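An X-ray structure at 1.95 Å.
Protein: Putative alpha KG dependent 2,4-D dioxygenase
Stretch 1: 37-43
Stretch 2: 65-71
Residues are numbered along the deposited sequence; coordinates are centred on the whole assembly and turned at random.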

# COMPACT_ATOMS: atom_id res chain seq x y z
N ARG A 37 32.64 -21.33 10.35
CA ARG A 37 32.30 -20.14 9.59
C ARG A 37 30.82 -20.11 9.23
O ARG A 37 30.18 -19.05 9.26
CB ARG A 37 33.14 -20.06 8.32
CG ARG A 37 34.46 -19.34 8.50
CD ARG A 37 34.30 -17.88 8.14
NE ARG A 37 35.59 -17.21 7.94
CZ ARG A 37 36.20 -16.49 8.86
NH1 ARG A 37 35.65 -16.33 10.06
NH2 ARG A 37 37.36 -15.91 8.59
N ILE A 38 30.25 -21.26 8.87
CA ILE A 38 28.83 -21.32 8.54
C ILE A 38 28.00 -20.97 9.76
O ILE A 38 27.02 -20.23 9.67
CB ILE A 38 28.46 -22.70 7.97
CG1 ILE A 38 29.05 -22.86 6.56
CG2 ILE A 38 26.97 -22.89 7.95
CD1 ILE A 38 29.08 -24.30 6.08
N VAL A 39 28.39 -21.48 10.93
CA VAL A 39 27.70 -21.14 12.17
C VAL A 39 27.80 -19.63 12.43
O VAL A 39 26.80 -18.99 12.77
CB VAL A 39 28.27 -21.95 13.34
CG1 VAL A 39 27.71 -21.45 14.66
CG2 VAL A 39 27.94 -23.43 13.15
N GLU A 40 29.00 -19.06 12.29
CA GLU A 40 29.15 -17.62 12.52
C GLU A 40 28.22 -16.81 11.62
O GLU A 40 27.58 -15.86 12.08
CB GLU A 40 30.61 -17.19 12.29
CG GLU A 40 31.56 -17.52 13.44
CD GLU A 40 33.01 -17.15 13.14
OE1 GLU A 40 33.43 -17.24 11.96
OE2 GLU A 40 33.72 -16.76 14.08
N ILE A 41 28.12 -17.19 10.34
CA ILE A 41 27.22 -16.48 9.44
C ILE A 41 25.78 -16.62 9.92
O ILE A 41 25.02 -15.64 9.95
CB ILE A 41 27.40 -16.99 7.99
CG1 ILE A 41 28.80 -16.61 7.48
CG2 ILE A 41 26.33 -16.41 7.08
CD1 ILE A 41 29.11 -17.11 6.09
N GLU A 42 25.38 -17.83 10.32
CA GLU A 42 24.03 -18.01 10.88
C GLU A 42 23.81 -17.07 12.06
O GLU A 42 22.79 -16.37 12.13
CB GLU A 42 23.81 -19.47 11.30
CG GLU A 42 23.77 -20.41 10.10
CD GLU A 42 23.54 -21.87 10.47
OE1 GLU A 42 23.95 -22.30 11.57
OE2 GLU A 42 22.97 -22.59 9.64
N GLN A 43 24.78 -16.99 12.97
CA GLN A 43 24.62 -16.10 14.12
C GLN A 43 24.53 -14.65 13.67
O GLN A 43 23.68 -13.89 14.16
CB GLN A 43 25.78 -16.29 15.10
CG GLN A 43 25.80 -17.66 15.76
CD GLN A 43 24.51 -17.99 16.50
OE1 GLN A 43 23.87 -19.01 16.24
NE2 GLN A 43 24.11 -17.11 17.42
N ALA A 65 26.49 -24.34 -3.80
CA ALA A 65 27.20 -25.02 -2.72
C ALA A 65 27.22 -24.18 -1.45
O ALA A 65 27.07 -24.70 -0.34
CB ALA A 65 28.63 -25.35 -3.16
N PHE A 66 27.41 -22.86 -1.60
CA PHE A 66 27.36 -21.97 -0.44
C PHE A 66 25.97 -21.99 0.19
O PHE A 66 25.82 -22.17 1.40
CB PHE A 66 27.76 -20.56 -0.86
CG PHE A 66 27.52 -19.51 0.20
CD1 PHE A 66 28.29 -19.48 1.35
CD2 PHE A 66 26.55 -18.55 0.03
CE1 PHE A 66 28.07 -18.51 2.32
CE2 PHE A 66 26.32 -17.59 0.99
CZ PHE A 66 27.08 -17.57 2.14
N ALA A 67 24.93 -21.83 -0.64
CA ALA A 67 23.57 -21.84 -0.12
C ALA A 67 23.25 -23.13 0.62
O ALA A 67 22.61 -23.10 1.68
CB ALA A 67 22.59 -21.62 -1.28
N ALA A 68 23.71 -24.27 0.11
CA ALA A 68 23.40 -25.57 0.69
C ALA A 68 23.97 -25.76 2.09
O ALA A 68 23.61 -26.73 2.75
CB ALA A 68 23.88 -26.69 -0.23
N GLY A 69 24.86 -24.88 2.53
CA GLY A 69 25.33 -24.96 3.91
C GLY A 69 24.32 -24.50 4.94
O GLY A 69 24.50 -24.79 6.13
N PHE A 70 23.24 -23.82 4.53
CA PHE A 70 22.28 -23.26 5.47
C PHE A 70 20.92 -23.92 5.45
O PHE A 70 20.07 -23.60 6.28
CB PHE A 70 22.12 -21.75 5.21
CG PHE A 70 23.42 -21.01 5.28
CD1 PHE A 70 23.94 -20.61 6.50
CD2 PHE A 70 24.16 -20.77 4.13
CE1 PHE A 70 25.15 -19.92 6.57
CE2 PHE A 70 25.38 -20.10 4.19
CZ PHE A 70 25.88 -19.68 5.41
N GLY A 71 20.68 -24.84 4.53
CA GLY A 71 19.43 -25.56 4.48
C GLY A 71 19.35 -26.33 3.19
O GLY A 71 20.21 -26.20 2.32
O HOH W 1 20.54 -22.50 8.68

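F70 is the centre of this contact and covers more of the opposing surface than any other residue. Its CA-to-CB bond points sideways, yet the m rotamer (chi1 -56°) carries the ring to the helix of residues 37-43, where it meets three side chains within about one turn of one another. I38 CG2 lies 3.7 Å from F70 CE1, I41 CG2 lies 3.7 Å from F70 CZ, and E42 CG approaches F70 CD1 at 3.6 Å, at the ring edge and near its plane. A flat aromatic suits this place because one rigid group can touch all three at van der Waals distance. E42 makes its closest approach through the aliphatic CG, with OE2 3.8 Å from F70 CD1.

The backbone delivers the ring. A type I turn runs from A67 to F70, closed by the hydrogen bond from F70 N to A67 O (3.0 Å). The first stretch is helical throughout, with I41 N bonded to R37 O and E42 N to I38 O, both at 3.0 Å; I38 and I41 point toward the second stretch, while E42 starts sideways and reaches it with its end. Isoleucine suits both places, bringing methyl groups with no polar atom to satisfy.

I38 also packs against the turn itself. The backbones come nearest where its CA lies 6.9 Å from G69 CA, and I38 CG2 sits 3.6 Å from G69 O. Glycine fits well here: an ideal CB on G69 would point toward the helix and lie only 3.2 Å from I38 CD1, a tight approach. I41 extends the apolar surface to a second aromatic, its CD1 lying 4.2 Å from F66 CE1 at the ring edge.

No direct hydrogen bond joins the stretches. Instead, one water donates to both E42 OE2 (2.6 Å) and F70 O (2.7 Å), adding a polar bridge to a largely apolar contact.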